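Local coordinates for chorismate mutase and shikimate 5-dehydrogenase fusion protein (Clostridium acetobutylicum, PDB 3FBT), which catalyses the NADP-dependent interconversion of 3-dehydroshikimate and shikimate through the part present here, the dehydrogenase portion of a fusion with chorismate mutase, at the interface of chains A and B. Sequence-based numbering; all coordinates share one arbitrary frame. Chains: chain A/B, chorismate mutase and shikimate 5-dehydrogenase fusion protein.

The interface of chains A and B. Residues chain A 49-50, 52-54; chain B 49-50, 53, 57.
A:Thr53 and B:Thr53 meet tip to tip at the centre of this patch, hydroxyl to hydroxyl. Their OG1 atoms lie 2.5 Å apart, a short hydrogen bond whose donor cannot be assigned. Methine carbons pack beside it, with A:Thr53 CB 3.6 Å from B:Thr53 CB. In both copies OG1 stands anti to the carbonyl carbon (chi1 -59° in A:Thr53), which also turns it back toward the O of A:Glu49 or B:Glu49 in its own chain, one helical turn earlier; both intrachain bonds are weak, that of chain A running 3.4 Å from A:Thr53 OG1 to A:Glu49 O. The methyl CG2 of B:Thr53 packs against A:Ser50 CA.

To one side, B:Glu49 lies over the partner helix. Its CG is anti to the backbone N (chi1 -158°) and the chain stays extended, bringing the carboxylate carbon CD 3.7 Å from A:Glu49 CB. A:Glu49 instead bends at chi2, a local departure from exact symmetry, and crosses B:Glu49 at about a right angle. The acidic tips A:Glu49 OE1 and B:Glu49 OE2 are 5.9 Å apart. A:Asp52 OD2 comes nearer, 3.7 Å from B:Glu49 OE2, with the carboxylate planes 27° apart; this proximity may raise carboxylate pKa values. Toward the opposite end CZ, the ring tip of A:Phe54, lies 4.2 Å from B:Ile57 CG2, the side chains sliding past each other in opposite directions.

Helix 47-56 of each subunit supplies most of this patch of the two-fold homodimer interface, within the substrate-binding domain; the contact's centre is about 17 Å from A:Lys69, the predicted proton acceptor.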
# COMPACT_ATOMS: atom_id res chain seq x y z
N GLU A 49 0.99 -0.62 -16.54
CA GLU A 49 -0.00 0.14 -15.79
C GLU A 49 0.14 0.04 -14.24
O GLU A 49 0.07 1.05 -13.54
CB GLU A 49 -1.43 -0.21 -16.24
CG GLU A 49 -1.64 -0.26 -17.75
CD GLU A 49 -1.48 -1.68 -18.28
OE1 GLU A 49 -0.34 -2.17 -18.60
OE2 GLU A 49 -2.55 -2.35 -18.36
N SER A 50 0.43 -1.14 -13.67
CA SER A 50 0.62 -1.17 -12.20
C SER A 50 1.82 -0.38 -11.72
O SER A 50 1.76 0.34 -10.72
CB SER A 50 0.75 -2.61 -11.68
OG SER A 50 -0.00 -3.43 -12.50
N ASP A 52 3.03 2.19 -13.12
CA ASP A 52 2.68 3.61 -13.26
C ASP A 52 1.88 4.02 -12.01
O ASP A 52 2.09 5.09 -11.42
CB ASP A 52 1.84 3.86 -14.52
CG ASP A 52 2.66 3.79 -15.85
OD1 ASP A 52 3.91 3.85 -15.84
OD2 ASP A 52 2.02 3.69 -16.94
N THR A 53 0.95 3.18 -11.60
CA THR A 53 0.18 3.55 -10.41
C THR A 53 1.08 3.58 -9.19
O THR A 53 0.97 4.47 -8.35
CB THR A 53 -0.97 2.60 -10.12
OG1 THR A 53 -1.86 2.60 -11.24
CG2 THR A 53 -1.67 3.04 -8.89
N PHE A 54 1.99 2.62 -9.08
CA PHE A 54 2.87 2.68 -7.90
C PHE A 54 3.62 4.01 -7.88
O PHE A 54 3.84 4.65 -6.85
CB PHE A 54 3.87 1.50 -7.89
CG PHE A 54 3.23 0.20 -7.41
CD1 PHE A 54 2.80 0.08 -6.11
CD2 PHE A 54 3.07 -0.88 -8.27
CE1 PHE A 54 2.19 -1.11 -5.67
CE2 PHE A 54 2.44 -2.05 -7.85
CZ PHE A 54 2.00 -2.17 -6.54
N GLU B 49 -6.80 4.28 -14.47
CA GLU B 49 -5.67 3.41 -14.28
C GLU B 49 -5.51 3.13 -12.79
O GLU B 49 -5.36 1.97 -12.38
CB GLU B 49 -4.39 3.98 -14.90
CG GLU B 49 -3.34 2.87 -15.19
CD GLU B 49 -1.99 3.43 -15.61
OE1 GLU B 49 -1.30 4.04 -14.78
OE2 GLU B 49 -1.63 3.27 -16.80
N SER B 50 -5.57 4.18 -11.98
CA SER B 50 -5.37 4.01 -10.56
C SER B 50 -6.36 2.97 -10.00
O SER B 50 -5.91 1.97 -9.46
CB SER B 50 -5.52 5.32 -9.79
OG SER B 50 -4.41 6.16 -10.04
N THR B 53 -5.61 -0.44 -10.98
CA THR B 53 -4.50 -1.04 -10.18
C THR B 53 -4.95 -1.46 -8.78
O THR B 53 -4.64 -2.57 -8.28
CB THR B 53 -3.21 -0.17 -10.05
OG1 THR B 53 -2.76 0.26 -11.34
CG2 THR B 53 -2.05 -1.03 -9.39
N ILE B 57 -4.38 -5.17 -6.86
CA ILE B 57 -3.64 -5.44 -5.68
C ILE B 57 -4.57 -5.68 -4.51
O ILE B 57 -4.17 -5.68 -3.35
CB ILE B 57 -2.57 -4.36 -5.39
CG1 ILE B 57 -3.22 -3.01 -5.07
CG2 ILE B 57 -1.65 -4.17 -6.65
CD1 ILE B 57 -2.29 -1.94 -4.62